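Local coordinates for Serine/threonine-protein kinase Tel1 (Chaetomium thermophilum, PDB 6SKY), which probably phosphorylates serine or threonine followed by glutamine in its targets, as an ATP-dependent kinase that signals DNA damage to the checkpoint machinery, at residues A[2010-2015]-A[2034-2039]; A[2061-2066]-A[2085-2090]. All blocks are in the same frame, centred on the assembly; numbering follows the deposited sequence.

Contact 1 of 2, residues A[2010-2015]-A[2034-2039]; sequences SLDATF and SWAVTV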
loop_
_atom_site.group_PDB
_atom_site.type_symbol
_atom_site.label_atom_id
_atom_site.label_comp_id
_atom_site.label_asym_id
_atom_site.label_seq_id
_atom_site.Cartn_x
_atom_site.Cartn_y
_atom_site.Cartn_z
ATOM N N SER A 2010 14.606 12.765 -25.801
ATOM C CA SER A 2010 14.800 11.922 -26.971
ATOM C C SER A 2010 13.896 12.381 -28.105
ATOM O O SER A 2010 13.259 13.422 -28.017
ATOM C CB SER A 2010 14.527 10.458 -26.626
ATOM O OG SER A 2010 15.025 9.586 -27.626
ATOM N N LEU A 2011 13.848 11.592 -29.173
ATOM C CA LEU A 2011 12.992 11.908 -30.306
ATOM C C LEU A 2011 11.560 11.451 -30.055
ATOM O O LEU A 2011 10.605 12.221 -30.231
ATOM C CB LEU A 2011 13.560 11.253 -31.561
ATOM C CG LEU A 2011 13.201 11.818 -32.928
ATOM C CD1 LEU A 2011 13.679 13.240 -33.054
ATOM C CD2 LEU A 2011 13.819 10.957 -33.992
ATOM N N ASP A 2012 11.396 10.196 -29.642
ATOM C CA ASP A 2012 10.076 9.714 -29.271
ATOM C C ASP A 2012 9.474 10.569 -28.172
ATOM O O ASP A 2012 8.293 10.916 -28.229
ATOM C CB ASP A 2012 10.148 8.256 -28.828
ATOM C CG ASP A 2012 10.111 7.290 -29.990
ATOM O OD1 ASP A 2012 10.127 7.749 -31.148
ATOM O OD2 ASP A 2012 10.058 6.068 -29.748
ATOM N N ALA A 2013 10.268 10.927 -27.166
ATOM C CA ALA A 2013 9.748 11.731 -26.068
ATOM C C ALA A 2013 9.341 13.113 -26.545
ATOM O O ALA A 2013 8.260 13.603 -26.203
ATOM C CB ALA A 2013 10.786 11.832 -24.959
ATOM N N THR A 2014 10.192 13.753 -27.343
ATOM C CA THR A 2014 9.880 15.074 -27.869
ATOM C C THR A 2014 8.546 15.080 -28.594
ATOM O O THR A 2014 7.671 15.901 -28.304
ATOM C CB THR A 2014 10.988 15.537 -28.808
ATOM O OG1 THR A 2014 12.236 15.517 -28.114
ATOM C CG2 THR A 2014 10.714 16.929 -29.291
ATOM N N PHE A 2015 8.356 14.147 -29.525
ATOM C CA PHE A 2015 7.160 14.228 -30.352
ATOM C C PHE A 2015 5.927 13.624 -29.696
ATOM O O PHE A 2015 4.813 14.083 -29.973
ATOM C CB PHE A 2015 7.455 13.614 -31.710
ATOM C CG PHE A 2015 8.381 14.446 -32.519
ATOM C CD1 PHE A 2015 7.899 15.435 -33.334
ATOM C CD2 PHE A 2015 9.739 14.294 -32.409
ATOM C CE1 PHE A 2015 8.746 16.222 -34.045
ATOM C CE2 PHE A 2015 10.585 15.083 -33.122
ATOM C CZ PHE A 2015 10.087 16.046 -33.936
ATOM N N SER A 2034 11.088 6.823 -36.487
ATOM C CA SER A 2034 10.340 6.926 -35.246
ATOM C C SER A 2034 8.851 6.938 -35.545
ATOM O O SER A 2034 8.405 7.597 -36.483
ATOM C CB SER A 2034 10.741 8.189 -34.493
ATOM O OG SER A 2034 10.241 8.176 -33.177
ATOM N N TRP A 2035 8.082 6.188 -34.758
ATOM C CA TRP A 2035 6.639 6.177 -34.951
ATOM C C TRP A 2035 6.009 7.473 -34.471
ATOM O O TRP A 2035 5.000 7.925 -35.030
ATOM C CB TRP A 2035 6.024 4.983 -34.228
ATOM C CG TRP A 2035 6.023 5.130 -32.762
ATOM C CD1 TRP A 2035 7.007 4.768 -31.907
ATOM C CD2 TRP A 2035 4.985 5.696 -31.965
ATOM N NE1 TRP A 2035 6.650 5.072 -30.623
ATOM C CE2 TRP A 2035 5.410 5.644 -30.635
ATOM C CE3 TRP A 2035 3.739 6.245 -32.251
ATOM C CZ2 TRP A 2035 4.637 6.119 -29.595
ATOM C CZ3 TRP A 2035 2.977 6.711 -31.222
ATOM C CH2 TRP A 2035 3.422 6.646 -29.910
ATOM N N ALA A 2036 6.601 8.087 -33.447
ATOM C CA ALA A 2036 6.064 9.317 -32.889
ATOM C C ALA A 2036 6.132 10.447 -33.895
ATOM O O ALA A 2036 5.211 11.258 -33.981
ATOM C CB ALA A 2036 6.823 9.675 -31.621
ATOM N N VAL A 2037 7.194 10.488 -34.696
ATOM C CA VAL A 2037 7.331 11.524 -35.711
ATOM C C VAL A 2037 6.301 11.339 -36.815
ATOM O O VAL A 2037 5.716 12.308 -37.300
ATOM C CB VAL A 2037 8.762 11.528 -36.262
ATOM C CG1 VAL A 2037 8.932 12.632 -37.251
ATOM C CG2 VAL A 2037 9.740 11.685 -35.136
ATOM N N THR A 2038 6.056 10.095 -37.220
ATOM C CA THR A 2038 5.056 9.805 -38.239
ATOM C C THR A 2038 3.674 10.257 -37.798
ATOM O O THR A 2038 2.966 10.979 -38.519
ATOM C CB THR A 2038 5.053 8.307 -38.524
ATOM O OG1 THR A 2038 6.312 7.919 -39.073
ATOM C CG2 THR A 2038 3.964 7.949 -39.489
ATOM N N VAL A 2039 3.270 9.826 -36.609
ATOM C CA VAL A 2039 1.957 10.180 -36.092
ATOM C C VAL A 2039 1.852 11.688 -35.885
ATOM O O VAL A 2039 0.820 12.307 -36.186
ATOM C CB VAL A 2039 1.702 9.380 -34.804
ATOM C CG1 VAL A 2039 0.744 10.075 -33.925
ATOM C CG2 VAL A 2039 1.186 8.018 -35.156
#

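Contact 2 of 2, residues A[2061-2066]-A[2085-2090]; sequences DGLKNT and GALAAL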
loop_
_atom_site.group_PDB
_atom_site.type_symbol
_atom_site.label_atom_id
_atom_site.label_comp_id
_atom_site.label_asym_id
_atom_site.label_seq_id
_atom_site.Cartn_x
_atom_site.Cartn_y
_atom_site.Cartn_z
ATOM N N ASP A 2061 1.110 8.860 -46.864
ATOM C CA ASP A 2061 2.565 8.847 -46.813
ATOM C C ASP A 2061 3.061 8.223 -45.516
ATOM O O ASP A 2061 4.062 7.496 -45.510
ATOM C CB ASP A 2061 3.102 10.263 -46.969
ATOM C CG ASP A 2061 4.590 10.294 -47.265
ATOM O OD1 ASP A 2061 5.219 9.214 -47.316
ATOM O OD2 ASP A 2061 5.135 11.401 -47.452
ATOM N N GLY A 2062 2.363 8.480 -44.408
ATOM C CA GLY A 2062 2.746 7.862 -43.150
ATOM C C GLY A 2062 2.615 6.354 -43.176
ATOM O O GLY A 2062 3.508 5.634 -42.726
ATOM N N LEU A 2063 1.496 5.857 -43.701
ATOM C CA LEU A 2063 1.297 4.412 -43.803
ATOM C C LEU A 2063 2.362 3.764 -44.674
ATOM O O LEU A 2063 2.917 2.714 -44.325
ATOM C CB LEU A 2063 -0.090 4.112 -44.363
ATOM C CG LEU A 2063 -1.298 4.475 -43.509
ATOM C CD1 LEU A 2063 -2.556 4.373 -44.316
ATOM C CD2 LEU A 2063 -1.379 3.573 -42.315
ATOM N N LYS A 2064 2.662 4.382 -45.812
ATOM C CA LYS A 2064 3.669 3.851 -46.721
ATOM C C LYS A 2064 5.038 3.786 -46.062
ATOM O O LYS A 2064 5.735 2.770 -46.149
ATOM C CB LYS A 2064 3.699 4.726 -47.964
ATOM C CG LYS A 2064 4.589 4.286 -49.074
ATOM C CD LYS A 2064 4.668 5.411 -50.073
ATOM C CE LYS A 2064 3.295 6.020 -50.307
ATOM N NZ LYS A 2064 3.362 7.458 -50.671
ATOM N N ASN A 2065 5.446 4.866 -45.400
ATOM C CA ASN A 2065 6.754 4.877 -44.758
ATOM C C ASN A 2065 6.829 3.874 -43.617
ATOM O O ASN A 2065 7.865 3.232 -43.415
ATOM C CB ASN A 2065 7.067 6.279 -44.256
ATOM C CG ASN A 2065 7.087 7.295 -45.365
ATOM O OD1 ASN A 2065 7.657 7.057 -46.426
ATOM N ND2 ASN A 2065 6.455 8.435 -45.134
ATOM N N THR A 2066 5.744 3.718 -42.857
ATOM C CA THR A 2066 5.760 2.755 -41.765
ATOM C C THR A 2066 5.906 1.334 -42.282
ATOM O O THR A 2066 6.643 0.530 -41.704
ATOM C CB THR A 2066 4.498 2.888 -40.924
ATOM O OG1 THR A 2066 4.420 4.209 -40.393
ATOM C CG2 THR A 2066 4.536 1.921 -39.788
ATOM N N GLY A 2085 1.443 -0.342 -33.917
ATOM C CA GLY A 2085 0.517 0.578 -33.289
ATOM C C GLY A 2085 0.421 1.909 -33.998
ATOM O O GLY A 2085 -0.641 2.527 -34.015
ATOM N N ALA A 2086 1.526 2.378 -34.577
ATOM C CA ALA A 2086 1.466 3.556 -35.438
ATOM C C ALA A 2086 0.559 3.318 -36.637
ATOM O O ALA A 2086 -0.216 4.198 -37.023
ATOM C CB ALA A 2086 2.867 3.935 -35.904
ATOM N N LEU A 2087 0.658 2.142 -37.251
ATOM C CA LEU A 2087 -0.254 1.800 -38.337
ATOM C C LEU A 2087 -1.704 1.826 -37.880
ATOM O O LEU A 2087 -2.577 2.332 -38.592
ATOM C CB LEU A 2087 0.087 0.427 -38.902
ATOM C CG LEU A 2087 1.286 0.270 -39.822
ATOM C CD1 LEU A 2087 1.436 -1.172 -40.172
ATOM C CD2 LEU A 2087 1.084 1.082 -41.052
ATOM N N ALA A 2088 -1.982 1.277 -36.697
ATOM C CA ALA A 2088 -3.354 1.262 -36.190
ATOM C C ALA A 2088 -3.874 2.670 -35.917
ATOM O O ALA A 2088 -5.036 2.982 -36.207
ATOM C CB ALA A 2088 -3.429 0.412 -34.931
ATOM N N ALA A 2089 -3.026 3.536 -35.367
ATOM C CA ALA A 2089 -3.408 4.924 -35.124
ATOM C C ALA A 2089 -3.716 5.657 -36.421
ATOM O O ALA A 2089 -4.721 6.370 -36.519
ATOM C CB ALA A 2089 -2.298 5.635 -34.361
ATOM N N LEU A 2090 -2.846 5.519 -37.422
ATOM C CA LEU A 2090 -3.098 6.165 -38.706
ATOM C C LEU A 2090 -4.361 5.633 -39.362
ATOM O O LEU A 2090 -5.079 6.387 -40.023
ATOM C CB LEU A 2090 -1.906 5.983 -39.634
ATOM C CG LEU A 2090 -0.626 6.728 -39.286
ATOM C CD1 LEU A 2090 0.520 6.138 -40.041
ATOM C CD2 LEU A 2090 -0.762 8.170 -39.625
#

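Contact 1 of 2, residues A[2010-2015]-A[2034-2039]
Two helices of the FAT alpha solenoid meet here at their N-terminal turns, running in roughly the same direction with their axes 29° apart and 8.4 Å from each other at closest approach. The second helix opens at Ser2034, its N-cap residue, and CD2 of Leu2011 comes within 4.2 Å of Ser2034 CB. Trp2035 follows with chi1 72°, which puts CG in the crowded position between the backbone N and the carbonyl carbon. Asp2012 crosses its side chain at about a right angle, the carboxylate and ring planes 68° apart, and OD2 stays 3.7 Å from Trp2035 NE1. The Trp2035 side chain also touches Gln2082 and Ala2086 of helix 2077-2097. At Ala2036 the backbones come nearest, its CA lying 5.4 Å from the CA of Asp2012, a closeness that the small methyl group permits; Ala2036 CB rests 4.0 Å from Phe2015 CB. Val2037 completes the apolar side of the contact. With CG1 anti to the backbone N, its other methyl, CG2, is directed between Leu2011 and Phe2015. Leu2011 CG touches this methyl at 4.1 Å, while Tyr2040 meets the Phe2015 ring edge-to-face. The CG2 methyl of Val2037 lies over a face of that ring in a CH-pi contact, 4.1 Å from the centroid and displaced toward CD2.

Contact 2 of 2, residues A[2061-2066]-A[2085-2090]
Leucine methyls and one threonine methyl make the tight part of this buried contact, in which helices 2052-2070 and 2077-2097 run antiparallel, at 162°, with their local axes 9.9 Å apart. Leu2063 leaves its helix obliquely to the partner, but its branch end turns inward, so that CD2 sits 3.6 Å from Leu2090 CB and also touches CD2 of Leu2087. The Leu2063 and Leu2090 side chains lie alongside each other and point opposite ways, while Leu2087 meets Leu2063 at a slant. Next to them Leu2090 CD1 settles on bare backbone, 3.8 Å from Gly2062 C. The pairing is a helical hairpin of the FAT domain, two successive antiparallel helices of an alpha solenoid, and Leu2087 also reaches Leu1637 on helix 1627-1644. Thr2066 has two roles at the interface. Its CG2, anti to the backbone N, packs 3.6 Å from Leu2087 CG, while OG1 turns back along its own helix and donates to Gly2062 O at 2.9 Å. That donor lies above the carbonyl plane, and the same oxygen also accepts from Thr2066 N, so a buried hydroxyl is satisfied locally and the methyl is held toward the leucines. An alanine here would lose both the methyl packing on Leu2087 and the bond to Gly2062 O, and would probably loosen this end of the interface. On the side of the helix turned from the leucines the partly exposed polar residues Asp2061, Lys2064 and Asn2065 take no part in the contact. Lys2064 points away from the partner helix and touches Leu1630, while Asn2065 ND2 makes a weak bond to Asp2061 OD1.

Contacts 1 and 2 lie in series along the chain, the first closing before the second opens, with centres about 13 Å apart within the FAT region. Helix 2035-2047, which supplies the second segment of contact 1, is followed directly by helix 2052-2070, the first helix of contact 2, and it also packs against both helices of that hairpin. Trp2035 CB meets Ala2086 CB at 3.7 Å, and the CG2 methyl of Thr2038 touches Gly2062, Thr2066 and Leu2090. Helix 2035-2047 therefore joins the pair that runs in the same general direction to the antiparallel pair, as successive helices pack on one another in an alpha solenoid, here away from the nucleotide and magnesium sites.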